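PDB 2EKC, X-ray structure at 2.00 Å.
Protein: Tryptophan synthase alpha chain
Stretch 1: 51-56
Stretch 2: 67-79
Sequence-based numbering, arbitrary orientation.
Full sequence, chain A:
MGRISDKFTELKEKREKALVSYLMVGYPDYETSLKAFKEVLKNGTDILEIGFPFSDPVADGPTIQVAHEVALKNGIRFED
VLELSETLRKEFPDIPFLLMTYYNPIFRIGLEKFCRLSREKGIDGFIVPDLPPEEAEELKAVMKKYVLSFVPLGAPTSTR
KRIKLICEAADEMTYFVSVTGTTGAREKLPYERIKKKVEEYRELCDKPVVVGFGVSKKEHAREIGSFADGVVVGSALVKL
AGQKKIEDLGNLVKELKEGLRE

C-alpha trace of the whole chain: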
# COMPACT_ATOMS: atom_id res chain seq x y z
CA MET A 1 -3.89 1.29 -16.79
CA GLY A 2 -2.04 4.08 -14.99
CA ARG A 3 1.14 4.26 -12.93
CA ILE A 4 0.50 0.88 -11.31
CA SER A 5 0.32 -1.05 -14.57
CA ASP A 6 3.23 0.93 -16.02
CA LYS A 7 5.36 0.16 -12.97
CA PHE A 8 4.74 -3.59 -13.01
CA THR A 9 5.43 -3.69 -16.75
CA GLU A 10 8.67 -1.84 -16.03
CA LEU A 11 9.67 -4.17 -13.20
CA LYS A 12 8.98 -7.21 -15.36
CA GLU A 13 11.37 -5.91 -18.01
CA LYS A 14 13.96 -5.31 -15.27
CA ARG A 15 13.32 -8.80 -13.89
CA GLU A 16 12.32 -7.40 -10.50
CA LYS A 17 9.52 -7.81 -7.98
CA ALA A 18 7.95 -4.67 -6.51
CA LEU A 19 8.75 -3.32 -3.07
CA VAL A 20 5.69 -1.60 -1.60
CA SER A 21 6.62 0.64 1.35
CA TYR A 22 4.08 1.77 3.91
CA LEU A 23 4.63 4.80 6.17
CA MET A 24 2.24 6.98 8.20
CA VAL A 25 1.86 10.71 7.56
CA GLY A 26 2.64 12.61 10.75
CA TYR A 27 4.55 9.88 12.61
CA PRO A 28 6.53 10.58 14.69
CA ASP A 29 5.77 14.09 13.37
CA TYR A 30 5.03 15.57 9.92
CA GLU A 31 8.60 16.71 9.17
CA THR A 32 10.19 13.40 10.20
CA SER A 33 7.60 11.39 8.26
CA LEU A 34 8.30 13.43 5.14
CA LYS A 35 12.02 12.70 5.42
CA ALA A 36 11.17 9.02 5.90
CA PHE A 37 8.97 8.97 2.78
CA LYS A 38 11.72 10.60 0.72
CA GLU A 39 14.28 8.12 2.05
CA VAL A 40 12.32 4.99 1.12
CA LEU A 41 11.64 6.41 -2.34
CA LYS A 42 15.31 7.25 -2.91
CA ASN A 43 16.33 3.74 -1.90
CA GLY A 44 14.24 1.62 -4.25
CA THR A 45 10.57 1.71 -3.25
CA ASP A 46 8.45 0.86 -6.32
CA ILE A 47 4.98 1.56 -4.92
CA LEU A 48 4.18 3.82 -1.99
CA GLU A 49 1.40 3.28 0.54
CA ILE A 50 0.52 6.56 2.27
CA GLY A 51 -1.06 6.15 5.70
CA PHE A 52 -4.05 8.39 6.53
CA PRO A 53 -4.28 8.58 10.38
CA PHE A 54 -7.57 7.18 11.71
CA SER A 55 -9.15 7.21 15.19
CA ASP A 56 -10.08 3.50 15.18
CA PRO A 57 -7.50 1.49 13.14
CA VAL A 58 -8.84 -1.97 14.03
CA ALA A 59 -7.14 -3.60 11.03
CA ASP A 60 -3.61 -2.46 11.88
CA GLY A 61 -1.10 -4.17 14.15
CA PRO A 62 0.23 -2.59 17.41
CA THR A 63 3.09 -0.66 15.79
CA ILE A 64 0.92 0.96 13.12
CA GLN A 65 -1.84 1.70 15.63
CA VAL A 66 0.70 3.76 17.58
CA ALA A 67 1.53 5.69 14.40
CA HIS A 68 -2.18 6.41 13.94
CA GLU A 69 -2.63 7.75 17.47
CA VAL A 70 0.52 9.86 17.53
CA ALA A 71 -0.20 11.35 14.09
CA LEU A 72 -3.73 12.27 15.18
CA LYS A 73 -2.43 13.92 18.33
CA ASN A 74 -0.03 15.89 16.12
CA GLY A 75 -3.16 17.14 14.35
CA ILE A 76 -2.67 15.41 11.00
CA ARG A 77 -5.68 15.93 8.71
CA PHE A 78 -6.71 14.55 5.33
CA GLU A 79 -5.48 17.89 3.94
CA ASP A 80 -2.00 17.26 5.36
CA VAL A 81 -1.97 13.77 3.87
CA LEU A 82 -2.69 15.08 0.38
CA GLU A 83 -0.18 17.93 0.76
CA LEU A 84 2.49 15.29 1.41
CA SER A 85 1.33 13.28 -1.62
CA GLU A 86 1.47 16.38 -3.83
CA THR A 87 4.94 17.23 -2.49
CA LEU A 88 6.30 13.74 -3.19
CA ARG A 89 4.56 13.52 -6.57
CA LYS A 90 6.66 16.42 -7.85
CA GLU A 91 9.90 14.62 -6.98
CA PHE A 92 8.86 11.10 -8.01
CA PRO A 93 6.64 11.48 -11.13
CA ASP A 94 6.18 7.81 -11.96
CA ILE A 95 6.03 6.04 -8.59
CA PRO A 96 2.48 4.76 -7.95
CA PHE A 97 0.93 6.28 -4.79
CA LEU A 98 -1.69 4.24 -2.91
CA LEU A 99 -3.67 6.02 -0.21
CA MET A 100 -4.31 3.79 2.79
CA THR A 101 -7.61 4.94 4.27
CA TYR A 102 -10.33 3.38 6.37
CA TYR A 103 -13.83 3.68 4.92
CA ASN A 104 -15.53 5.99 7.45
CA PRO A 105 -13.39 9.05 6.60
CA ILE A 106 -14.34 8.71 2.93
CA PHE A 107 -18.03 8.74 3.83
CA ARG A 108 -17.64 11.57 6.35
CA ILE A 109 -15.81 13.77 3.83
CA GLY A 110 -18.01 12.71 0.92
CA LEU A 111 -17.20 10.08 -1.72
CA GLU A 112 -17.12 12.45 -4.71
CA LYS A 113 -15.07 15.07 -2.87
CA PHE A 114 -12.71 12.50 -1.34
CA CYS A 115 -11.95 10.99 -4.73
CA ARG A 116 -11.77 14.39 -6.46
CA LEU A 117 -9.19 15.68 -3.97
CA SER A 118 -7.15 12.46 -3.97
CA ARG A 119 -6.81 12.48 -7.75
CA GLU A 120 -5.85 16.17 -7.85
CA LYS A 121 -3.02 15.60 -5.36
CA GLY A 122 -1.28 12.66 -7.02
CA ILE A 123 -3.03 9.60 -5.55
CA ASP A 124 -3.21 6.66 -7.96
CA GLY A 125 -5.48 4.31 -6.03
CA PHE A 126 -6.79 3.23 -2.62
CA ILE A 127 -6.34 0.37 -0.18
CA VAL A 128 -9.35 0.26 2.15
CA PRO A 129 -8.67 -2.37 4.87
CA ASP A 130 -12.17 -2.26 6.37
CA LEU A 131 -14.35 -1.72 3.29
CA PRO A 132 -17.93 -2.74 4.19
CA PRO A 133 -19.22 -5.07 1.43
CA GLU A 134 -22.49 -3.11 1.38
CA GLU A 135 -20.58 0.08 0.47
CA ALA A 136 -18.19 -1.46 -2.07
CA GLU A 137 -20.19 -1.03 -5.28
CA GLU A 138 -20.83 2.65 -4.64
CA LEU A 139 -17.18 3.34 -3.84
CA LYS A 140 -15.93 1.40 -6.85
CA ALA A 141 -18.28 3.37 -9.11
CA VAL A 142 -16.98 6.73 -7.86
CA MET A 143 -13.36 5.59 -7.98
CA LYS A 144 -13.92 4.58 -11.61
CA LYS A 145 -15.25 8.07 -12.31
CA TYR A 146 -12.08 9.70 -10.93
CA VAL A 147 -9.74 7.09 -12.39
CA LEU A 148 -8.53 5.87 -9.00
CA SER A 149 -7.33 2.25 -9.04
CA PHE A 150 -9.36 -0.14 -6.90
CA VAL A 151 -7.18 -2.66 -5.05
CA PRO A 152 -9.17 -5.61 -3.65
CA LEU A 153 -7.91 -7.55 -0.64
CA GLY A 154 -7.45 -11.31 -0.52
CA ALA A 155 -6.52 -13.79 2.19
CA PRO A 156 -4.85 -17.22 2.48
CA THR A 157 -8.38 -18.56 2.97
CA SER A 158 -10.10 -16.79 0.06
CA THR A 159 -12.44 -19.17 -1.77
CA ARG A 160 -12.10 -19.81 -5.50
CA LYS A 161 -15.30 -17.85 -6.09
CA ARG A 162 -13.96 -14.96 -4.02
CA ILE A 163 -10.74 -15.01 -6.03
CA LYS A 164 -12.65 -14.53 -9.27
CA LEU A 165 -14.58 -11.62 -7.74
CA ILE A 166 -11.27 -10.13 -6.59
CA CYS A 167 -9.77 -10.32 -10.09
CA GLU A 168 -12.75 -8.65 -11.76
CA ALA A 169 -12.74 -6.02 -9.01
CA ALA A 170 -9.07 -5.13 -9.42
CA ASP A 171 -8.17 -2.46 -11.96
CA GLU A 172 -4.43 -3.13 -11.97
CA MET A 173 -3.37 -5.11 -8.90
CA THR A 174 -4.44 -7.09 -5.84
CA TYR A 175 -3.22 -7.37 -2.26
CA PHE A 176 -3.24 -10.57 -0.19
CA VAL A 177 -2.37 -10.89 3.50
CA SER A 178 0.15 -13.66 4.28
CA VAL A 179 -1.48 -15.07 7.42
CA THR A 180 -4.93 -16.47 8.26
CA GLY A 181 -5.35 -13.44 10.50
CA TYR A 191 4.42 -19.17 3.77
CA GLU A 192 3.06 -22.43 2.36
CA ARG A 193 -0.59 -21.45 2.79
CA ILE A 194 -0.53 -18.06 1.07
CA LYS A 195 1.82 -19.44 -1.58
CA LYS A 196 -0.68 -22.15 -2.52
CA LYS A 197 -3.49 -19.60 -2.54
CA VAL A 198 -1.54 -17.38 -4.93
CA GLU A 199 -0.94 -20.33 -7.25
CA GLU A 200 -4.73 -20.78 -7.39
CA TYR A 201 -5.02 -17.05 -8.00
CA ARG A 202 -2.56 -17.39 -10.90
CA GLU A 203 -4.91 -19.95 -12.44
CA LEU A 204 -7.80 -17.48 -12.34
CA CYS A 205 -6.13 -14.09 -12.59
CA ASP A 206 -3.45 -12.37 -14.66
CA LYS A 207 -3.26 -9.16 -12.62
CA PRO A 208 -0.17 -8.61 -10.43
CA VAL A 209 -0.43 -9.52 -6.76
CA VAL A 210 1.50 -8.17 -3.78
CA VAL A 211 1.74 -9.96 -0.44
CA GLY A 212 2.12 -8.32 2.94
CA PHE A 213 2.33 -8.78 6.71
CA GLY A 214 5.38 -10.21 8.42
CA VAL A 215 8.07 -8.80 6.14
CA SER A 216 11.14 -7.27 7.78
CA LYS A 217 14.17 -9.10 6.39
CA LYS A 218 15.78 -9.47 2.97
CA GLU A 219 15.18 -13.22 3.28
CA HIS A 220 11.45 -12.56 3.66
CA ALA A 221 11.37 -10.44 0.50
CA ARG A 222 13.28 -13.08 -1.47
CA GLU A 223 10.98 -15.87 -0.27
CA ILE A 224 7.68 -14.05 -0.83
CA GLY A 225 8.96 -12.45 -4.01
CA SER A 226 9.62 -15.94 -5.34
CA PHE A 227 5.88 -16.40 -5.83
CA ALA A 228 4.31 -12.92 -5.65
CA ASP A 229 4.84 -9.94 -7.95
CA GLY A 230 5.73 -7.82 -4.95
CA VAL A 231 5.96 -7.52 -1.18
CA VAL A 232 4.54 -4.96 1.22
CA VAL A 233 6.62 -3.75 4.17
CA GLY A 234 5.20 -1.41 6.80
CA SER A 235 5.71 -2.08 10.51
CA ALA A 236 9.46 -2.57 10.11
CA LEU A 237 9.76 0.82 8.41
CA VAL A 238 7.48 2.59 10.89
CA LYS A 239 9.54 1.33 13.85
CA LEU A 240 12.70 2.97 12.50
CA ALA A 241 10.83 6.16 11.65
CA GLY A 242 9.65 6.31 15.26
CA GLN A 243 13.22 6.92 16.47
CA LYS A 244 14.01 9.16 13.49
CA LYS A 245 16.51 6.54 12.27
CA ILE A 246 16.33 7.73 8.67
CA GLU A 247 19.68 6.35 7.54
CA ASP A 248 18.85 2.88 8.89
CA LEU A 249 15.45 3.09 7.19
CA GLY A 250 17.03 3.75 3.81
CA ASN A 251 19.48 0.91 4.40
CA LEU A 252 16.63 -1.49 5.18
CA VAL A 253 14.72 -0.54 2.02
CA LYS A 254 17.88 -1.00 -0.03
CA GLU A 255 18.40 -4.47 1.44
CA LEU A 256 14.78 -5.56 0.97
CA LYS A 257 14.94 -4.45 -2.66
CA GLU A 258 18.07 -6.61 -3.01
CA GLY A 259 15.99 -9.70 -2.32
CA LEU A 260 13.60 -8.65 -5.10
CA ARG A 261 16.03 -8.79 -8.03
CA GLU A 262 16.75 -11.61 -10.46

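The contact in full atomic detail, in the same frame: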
# COMPACT_ATOMS: atom_id res chain seq x y z
N GLY A 51 -0.12 6.33 4.60
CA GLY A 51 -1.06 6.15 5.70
C GLY A 51 -1.81 7.40 6.12
O GLY A 51 -1.21 8.43 6.42
N PHE A 52 -3.14 7.30 6.15
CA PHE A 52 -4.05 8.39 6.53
C PHE A 52 -4.50 8.08 7.96
O PHE A 52 -5.32 7.20 8.18
CB PHE A 52 -5.24 8.39 5.54
CG PHE A 52 -6.35 9.36 5.88
CD1 PHE A 52 -6.17 10.40 6.79
CD2 PHE A 52 -7.58 9.25 5.23
CE1 PHE A 52 -7.19 11.32 7.05
CE2 PHE A 52 -8.62 10.16 5.48
CZ PHE A 52 -8.42 11.20 6.40
N PRO A 53 -3.94 8.79 8.96
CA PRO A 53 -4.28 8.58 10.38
C PRO A 53 -5.77 8.47 10.66
O PRO A 53 -6.55 9.32 10.24
CB PRO A 53 -3.65 9.79 11.07
CG PRO A 53 -2.47 10.10 10.19
CD PRO A 53 -3.07 9.97 8.81
N PHE A 54 -6.16 7.42 11.38
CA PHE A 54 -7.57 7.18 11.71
C PHE A 54 -7.74 6.92 13.21
O PHE A 54 -6.88 6.31 13.86
CB PHE A 54 -8.09 6.00 10.89
CG PHE A 54 -9.56 5.73 11.07
CD1 PHE A 54 -10.50 6.75 10.91
CD2 PHE A 54 -10.02 4.46 11.40
CE1 PHE A 54 -11.86 6.51 11.06
CE2 PHE A 54 -11.39 4.20 11.56
CZ PHE A 54 -12.31 5.23 11.39
N SER A 55 -8.87 7.36 13.76
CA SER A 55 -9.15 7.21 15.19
C SER A 55 -9.45 5.79 15.69
O SER A 55 -9.41 5.54 16.89
CB SER A 55 -10.31 8.12 15.59
OG SER A 55 -11.51 7.67 14.98
N ASP A 56 -9.76 4.87 14.78
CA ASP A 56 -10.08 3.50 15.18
C ASP A 56 -9.56 2.47 14.18
O ASP A 56 -10.35 1.75 13.55
CB ASP A 56 -11.60 3.36 15.36
CG ASP A 56 -11.99 2.09 16.10
OD1 ASP A 56 -11.20 1.66 16.97
OD2 ASP A 56 -13.08 1.55 15.83
N ALA A 67 1.32 4.65 15.40
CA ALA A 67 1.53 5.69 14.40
C ALA A 67 0.24 6.47 14.18
O ALA A 67 0.25 7.69 14.07
CB ALA A 67 2.01 5.07 13.09
N HIS A 68 -0.89 5.76 14.13
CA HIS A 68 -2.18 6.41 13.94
C HIS A 68 -2.44 7.42 15.05
O HIS A 68 -2.71 8.60 14.80
CB HIS A 68 -3.31 5.36 13.96
CG HIS A 68 -3.56 4.70 12.64
ND1 HIS A 68 -4.30 5.29 11.64
CD2 HIS A 68 -3.20 3.48 12.17
CE1 HIS A 68 -4.40 4.47 10.62
NE2 HIS A 68 -3.73 3.36 10.91
N GLU A 69 -2.37 6.94 16.29
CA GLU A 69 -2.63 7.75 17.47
C GLU A 69 -1.75 8.98 17.57
O GLU A 69 -2.23 10.10 17.77
CB GLU A 69 -2.45 6.89 18.73
CG GLU A 69 -2.94 7.57 20.00
CD GLU A 69 -2.58 6.78 21.25
OE1 GLU A 69 -2.76 5.55 21.24
OE2 GLU A 69 -2.12 7.40 22.23
N VAL A 70 -0.44 8.77 17.44
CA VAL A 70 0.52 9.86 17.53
C VAL A 70 0.23 10.90 16.44
O VAL A 70 0.14 12.09 16.72
CB VAL A 70 1.96 9.33 17.39
CG1 VAL A 70 2.96 10.50 17.35
CG2 VAL A 70 2.28 8.41 18.58
N ALA A 71 0.08 10.44 15.20
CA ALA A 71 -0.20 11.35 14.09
C ALA A 71 -1.46 12.18 14.36
O ALA A 71 -1.49 13.37 14.08
CB ALA A 71 -0.35 10.58 12.79
N LEU A 72 -2.50 11.54 14.89
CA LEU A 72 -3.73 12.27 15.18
C LEU A 72 -3.52 13.30 16.27
O LEU A 72 -4.09 14.39 16.22
CB LEU A 72 -4.85 11.30 15.59
CG LEU A 72 -5.51 10.51 14.45
CD1 LEU A 72 -6.65 9.68 15.02
CD2 LEU A 72 -6.03 11.46 13.38
N LYS A 73 -2.70 12.97 17.26
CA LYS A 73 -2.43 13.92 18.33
C LYS A 73 -1.56 15.06 17.81
O LYS A 73 -1.55 16.14 18.40
CB LYS A 73 -1.79 13.22 19.53
CG LYS A 73 -2.74 12.21 20.17
CD LYS A 73 -2.48 11.99 21.65
CE LYS A 73 -1.11 11.41 21.90
NZ LYS A 73 -0.93 11.07 23.34
N ASN A 74 -0.84 14.82 16.72
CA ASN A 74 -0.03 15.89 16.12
C ASN A 74 -0.94 16.77 15.27
O ASN A 74 -0.51 17.79 14.74
CB ASN A 74 1.10 15.32 15.24
CG ASN A 74 2.22 14.70 16.05
OD1 ASN A 74 2.51 15.12 17.17
ND2 ASN A 74 2.87 13.70 15.47
N GLY A 75 -2.21 16.37 15.12
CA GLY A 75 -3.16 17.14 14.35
C GLY A 75 -3.18 16.90 12.85
O GLY A 75 -3.62 17.75 12.08
N ILE A 76 -2.70 15.73 12.42
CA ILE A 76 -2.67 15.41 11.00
C ILE A 76 -4.09 15.23 10.45
O ILE A 76 -4.88 14.46 10.99
CB ILE A 76 -1.86 14.13 10.75
CG1 ILE A 76 -0.41 14.34 11.19
CG2 ILE A 76 -1.93 13.75 9.27
CD1 ILE A 76 0.32 15.47 10.45
N ARG A 77 -4.37 15.95 9.37
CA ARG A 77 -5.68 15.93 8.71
C ARG A 77 -5.55 15.34 7.32
O ARG A 77 -4.45 15.14 6.82
CB ARG A 77 -6.21 17.35 8.54
CG ARG A 77 -6.19 18.24 9.77
CD ARG A 77 -6.29 19.70 9.33
NE ARG A 77 -5.13 20.09 8.54
CZ ARG A 77 -5.06 21.19 7.79
NH1 ARG A 77 -6.10 22.01 7.70
NH2 ARG A 77 -3.95 21.47 7.12
N PHE A 78 -6.69 15.08 6.69
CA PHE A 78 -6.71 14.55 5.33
C PHE A 78 -5.97 15.56 4.44
O PHE A 78 -5.24 15.18 3.53
CB PHE A 78 -8.15 14.38 4.86
CG PHE A 78 -8.28 13.85 3.45
CD1 PHE A 78 -7.56 12.74 3.04
CD2 PHE A 78 -9.16 14.45 2.56
CE1 PHE A 78 -7.71 12.23 1.75
CE2 PHE A 78 -9.32 13.95 1.26
CZ PHE A 78 -8.59 12.84 0.86
N GLU A 79 -6.15 16.85 4.72
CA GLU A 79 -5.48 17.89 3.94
C GLU A 79 -3.96 17.78 4.02
O GLU A 79 -3.27 18.06 3.04
CB GLU A 79 -5.91 19.29 4.42
CG GLU A 79 -7.33 19.68 4.04
CD GLU A 79 -8.38 19.13 4.98
OE1 GLU A 79 -8.01 18.41 5.93
OE2 GLU A 79 -9.58 19.42 4.78
O HOH W 1 -5.90 12.20 9.70

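Pro 53 forms the apolar centre of the contact, and the other stretch covers more of it (98 Å²) than of any other residue in the pair. Its ring, in the C-gamma exo pucker, lies against three side chains: Pro 53 CG is 3.4 Å from Ala 71 CB and 3.8 Å from Ile 76 CG2, while Pro 53 CB is 3.7 Å from Leu 72 CD2. Ala 71 points its CB toward the loop, and its single methyl lets the helix come close.

Phe 52 extends this apolar surface. With chi1 at 174° (t), its ring reaches the start of the next helix, where Phe 52 CZ approaches Phe 78 CB to 3.5 Å. The two ring centroids are 5.1 Å apart with planes inclined obliquely at 34°, and Phe 78 CD1 lies over one face of the Phe 52 ring.

Between the helices, Gly 75 closes a Schellman motif with phi 85°, Ile 76 N bonding Ala 71 O (3.1 Å) and Gly 75 N bonding Leu 72 O (2.9 Å). A CB at these angles would jam against the preceding carbonyl O. This turn brings Ile 76 back toward Pro 53.

Further out, Leu 72 CD1 packs against backbone, 3.5 Å from Phe 54 C and 3.4 Å from Ser 55 N.

The direct polar link is one hydrogen bond: Phe 54 N donates to His 68 ND1 at 2.8 Å, with an angle of 157° at the hydrogen. The amide lies at the imidazole edge, near its plane, as an acceptor nitrogen requires; His 68 NE2 is bonded elsewhere in the structure. A water adds a second link, donating to Pro 53 O (3.0 Å from the water O) and Ile 76 O (2.8 Å from the water O). In all, 447 Å² is buried, summed over both sides.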